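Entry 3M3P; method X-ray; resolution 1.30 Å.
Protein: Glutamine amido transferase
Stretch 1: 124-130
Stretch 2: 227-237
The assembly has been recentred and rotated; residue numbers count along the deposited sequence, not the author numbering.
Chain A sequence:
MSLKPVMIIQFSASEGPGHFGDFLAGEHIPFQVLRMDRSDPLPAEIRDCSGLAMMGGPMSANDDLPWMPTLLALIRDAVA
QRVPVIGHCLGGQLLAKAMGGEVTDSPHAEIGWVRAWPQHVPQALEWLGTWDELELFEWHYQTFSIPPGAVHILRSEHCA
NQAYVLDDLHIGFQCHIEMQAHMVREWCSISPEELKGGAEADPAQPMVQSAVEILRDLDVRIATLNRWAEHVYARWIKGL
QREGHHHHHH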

# COMPACT_ATOMS: atom_id res chain seq x y z
N ALA A 124 -16.68 0.17 0.81
CA ALA A 124 -15.98 1.15 -0.04
C ALA A 124 -16.31 2.55 0.45
O ALA A 124 -15.44 3.42 0.53
CB ALA A 124 -16.39 0.98 -1.50
N LEU A 125 -17.55 2.80 0.81
CA LEU A 125 -17.93 4.10 1.34
C LEU A 125 -17.15 4.36 2.63
O LEU A 125 -16.64 5.48 2.84
CB LEU A 125 -19.42 4.15 1.60
CG LEU A 125 -19.97 5.43 2.23
CD1 LEU A 125 -19.76 6.63 1.32
CD2 LEU A 125 -21.41 5.24 2.68
N GLU A 126 -17.13 3.38 3.51
CA GLU A 126 -16.47 3.53 4.84
C GLU A 126 -14.99 3.84 4.73
O GLU A 126 -14.50 4.79 5.39
CB GLU A 126 -16.68 2.26 5.65
CG GLU A 126 -16.06 2.32 7.04
CD GLU A 126 -16.38 1.19 7.98
OE1 GLU A 126 -17.25 0.35 7.66
OE2 GLU A 126 -15.76 1.18 9.09
N TRP A 127 -14.28 3.06 3.92
CA TRP A 127 -12.83 3.16 3.84
C TRP A 127 -12.34 4.21 2.85
O TRP A 127 -11.38 4.90 3.16
CB TRP A 127 -12.23 1.80 3.52
CG TRP A 127 -12.23 0.88 4.70
CD1 TRP A 127 -13.24 0.10 5.09
CD2 TRP A 127 -11.18 0.71 5.65
NE1 TRP A 127 -12.92 -0.55 6.28
CE2 TRP A 127 -11.64 -0.20 6.62
CE3 TRP A 127 -9.89 1.25 5.79
CZ2 TRP A 127 -10.83 -0.64 7.69
CZ3 TRP A 127 -9.10 0.81 6.84
CH2 TRP A 127 -9.58 -0.12 7.77
N LEU A 128 -13.02 4.39 1.71
CA LEU A 128 -12.58 5.35 0.66
C LEU A 128 -13.31 6.69 0.75
O LEU A 128 -12.81 7.69 0.20
CB LEU A 128 -12.79 4.76 -0.72
CG LEU A 128 -12.18 3.39 -0.95
CD1 LEU A 128 -12.54 2.89 -2.34
CD2 LEU A 128 -10.65 3.43 -0.71
N GLY A 129 -14.47 6.73 1.40
CA GLY A 129 -15.18 7.99 1.61
C GLY A 129 -16.30 8.27 0.61
O GLY A 129 -17.05 9.25 0.75
N THR A 130 -16.42 7.45 -0.43
CA THR A 130 -17.28 7.81 -1.56
C THR A 130 -17.42 6.56 -2.45
O THR A 130 -16.62 5.63 -2.38
CB THR A 130 -16.61 8.95 -2.42
OG1 THR A 130 -17.53 9.43 -3.42
CG2 THR A 130 -15.36 8.53 -3.04
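Stretch 2 (227-237) RWAEHVYARWI

The strongest tie between the two stretches is the salt bridge from Arg-235 to Glu-126. Both Arg-235 NE, at 2.7 Å, and Arg-235 NH2, at 2.9 Å, donate hydrogen bonds to Glu-126 OE2, with N-H...O angles of 149° and 135°. The carboxylate oxygen lies near the guanidinium plane, at its edge, where the N-H bonds point. Glu-126 reaches this position with chi1 and chi2 both t: its CA-to-CB bond points sideways, but the extended chain brings its end to the arginine.

One helical turn earlier, His-231 ND1 donates to Trp-127 O over 3.0 Å at an N-H...O angle of 148°. The acceptor lies near the imidazole plane, as a ring N-H requires. This carbonyl lies in the last turn of the helix in stretch 1, which gives way to loop after Leu-128. It also receives a CA-H...O contact from Val-232 CA, 3.6 Å from Trp-127 O with 138° at the hydrogen. At the other ring nitrogen, a water hydrogen-bonds to His-231 NE2 at 3.2 Å and donates to Leu-125 O at 2.8 Å, so both ring nitrogens are linked to backbone carbonyls of stretch 1, one directly and one through solvent.

Stretch 2 is helical, and its backbone hydrogen bonds follow the i to i-4 pattern, the one from His-231 N to Arg-227 O, at 3.3 Å, being weak. Its axis passes 8.8 Å from that of helix 124-128 at 102°, so the helices cross nearly at right angles. The nearest CA atoms, Trp-127 CA and Val-232 CA, are 5.4 Å apart.

Gly-129 follows the helix with a phi of 98°, and its CA sits over one face of the His-231 ring, 3.7 Å from the centroid and 22° off the normal. A CB here would lie 3.4 Å from His-231 CD2 and be jammed against the preceding carbonyl oxygen; the backbone angles alone call for glycine.

Packing centres on Trp-127, which has the largest covered area in the contact. Its CA-to-CB bond points away, but the end of the side chain comes nearer, to 3.6 Å between Trp-127 CZ2 and Arg-235 CZ, over a guanidinium face. Arg-235 CG lies 3.6 Å from the centroid of the Trp-127 six-membered ring, only 9° off the normal. Trp-127 CZ3 meets Trp-236 CB at 3.9 Å. Beyond this, Leu-128 CD2 touches both Val-232 CG2 and Trp-228 CZ3 at 4.1 Å, extending the apolar contact toward the start of stretch 2.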

# COMPACT_ATOMS: atom_id res chain seq x y z
N ARG A 227 -5.82 13.94 -0.04
CA ARG A 227 -7.06 14.13 0.79
C ARG A 227 -7.79 12.84 1.01
O ARG A 227 -8.20 12.60 2.16
CB ARG A 227 -7.94 15.20 0.19
CG ARG A 227 -7.29 16.62 0.27
CD ARG A 227 -6.79 17.11 1.76
NE ARG A 227 -5.41 16.77 2.23
CZ ARG A 227 -4.27 17.33 1.80
NH1 ARG A 227 -3.10 16.97 2.36
NH2 ARG A 227 -4.28 18.24 0.81
N TRP A 228 -8.01 11.99 0.01
CA TRP A 228 -8.70 10.73 0.26
C TRP A 228 -7.76 9.68 0.85
O TRP A 228 -8.22 8.85 1.62
CB TRP A 228 -9.52 10.23 -0.96
CG TRP A 228 -8.76 9.72 -2.15
CD1 TRP A 228 -8.35 10.41 -3.24
CD2 TRP A 228 -8.32 8.36 -2.37
NE1 TRP A 228 -7.72 9.60 -4.12
CE2 TRP A 228 -7.66 8.33 -3.62
CE3 TRP A 228 -8.42 7.17 -1.64
CZ2 TRP A 228 -7.11 7.16 -4.14
CZ3 TRP A 228 -7.86 6.00 -2.16
CH2 TRP A 228 -7.20 6.01 -3.39
N ALA A 229 -6.48 9.74 0.60
CA ALA A 229 -5.54 8.90 1.32
C ALA A 229 -5.64 9.16 2.79
O ALA A 229 -5.59 8.23 3.59
CB ALA A 229 -4.07 9.13 0.81
N GLU A 230 -5.75 10.43 3.18
CA GLU A 230 -5.87 10.77 4.59
C GLU A 230 -7.17 10.19 5.16
O GLU A 230 -7.20 9.81 6.35
CB GLU A 230 -5.82 12.28 4.79
CG GLU A 230 -4.39 12.81 4.65
CD GLU A 230 -4.31 14.31 4.46
OE1 GLU A 230 -5.38 14.99 4.39
OE2 GLU A 230 -3.16 14.82 4.32
N HIS A 231 -8.27 10.14 4.38
CA HIS A 231 -9.48 9.49 4.84
C HIS A 231 -9.20 7.99 5.14
O HIS A 231 -9.59 7.46 6.17
CB HIS A 231 -10.57 9.59 3.75
CG HIS A 231 -11.87 9.02 4.16
ND1 HIS A 231 -12.19 7.67 4.10
CD2 HIS A 231 -12.97 9.65 4.66
CE1 HIS A 231 -13.40 7.50 4.59
NE2 HIS A 231 -13.91 8.68 4.90
N VAL A 232 -8.52 7.31 4.22
CA VAL A 232 -8.17 5.89 4.43
C VAL A 232 -7.33 5.76 5.70
O VAL A 232 -7.58 4.91 6.51
CB VAL A 232 -7.39 5.34 3.23
CG1 VAL A 232 -6.88 3.93 3.50
CG2 VAL A 232 -8.26 5.38 1.94
N TYR A 233 -6.28 6.57 5.84
CA TYR A 233 -5.35 6.43 6.96
C TYR A 233 -6.05 6.71 8.27
O TYR A 233 -5.85 6.02 9.27
CB TYR A 233 -4.14 7.31 6.77
CG TYR A 233 -3.22 6.95 5.62
CD1 TYR A 233 -3.03 5.63 5.22
CD2 TYR A 233 -2.49 7.92 4.99
CE1 TYR A 233 -2.12 5.32 4.21
CE2 TYR A 233 -1.59 7.62 3.96
CZ TYR A 233 -1.39 6.32 3.63
OH TYR A 233 -0.48 5.97 2.62
N ALA A 234 -6.91 7.73 8.29
CA ALA A 234 -7.70 8.03 9.48
C ALA A 234 -8.59 6.87 9.89
O ALA A 234 -8.72 6.57 11.08
CB ALA A 234 -8.51 9.33 9.27
N ARG A 235 -9.21 6.20 8.93
CA ARG A 235 -10.01 5.02 9.27
C ARG A 235 -9.11 3.92 9.78
O ARG A 235 -9.41 3.26 10.77
CB ARG A 235 -10.79 4.56 8.06
CG ARG A 235 -11.64 3.32 8.26
CD ARG A 235 -12.61 3.42 9.45
NE ARG A 235 -13.30 2.13 9.58
CZ ARG A 235 -12.77 1.11 10.23
NH1 ARG A 235 -11.60 1.27 10.84
NH2 ARG A 235 -13.39 -0.03 10.28
N TRP A 236 -8.00 3.67 9.09
CA TRP A 236 -7.13 2.57 9.45
C TRP A 236 -6.56 2.66 10.87
O TRP A 236 -6.53 1.68 11.61
CB TRP A 236 -5.98 2.48 8.43
CG TRP A 236 -5.13 1.28 8.71
CD1 TRP A 236 -5.44 0.00 8.39
CD2 TRP A 236 -3.86 1.24 9.33
NE1 TRP A 236 -4.45 -0.86 8.81
CE2 TRP A 236 -3.46 -0.11 9.39
CE3 TRP A 236 -3.04 2.22 9.89
CZ2 TRP A 236 -2.26 -0.50 10.00
CZ3 TRP A 236 -1.83 1.82 10.45
CH2 TRP A 236 -1.47 0.50 10.50
N ILE A 237 -6.17 3.86 11.31
CA ILE A 237 -5.60 3.97 12.65
C ILE A 237 -6.61 3.78 13.78
O ILE A 237 -6.21 3.58 14.90
CB ILE A 237 -4.81 5.28 12.88
CG1 ILE A 237 -5.66 6.54 12.72
CG2 ILE A 237 -3.58 5.34 11.90
CD1 ILE A 237 -4.99 7.82 13.32
O HOH W 1 -16.83 7.42 4.81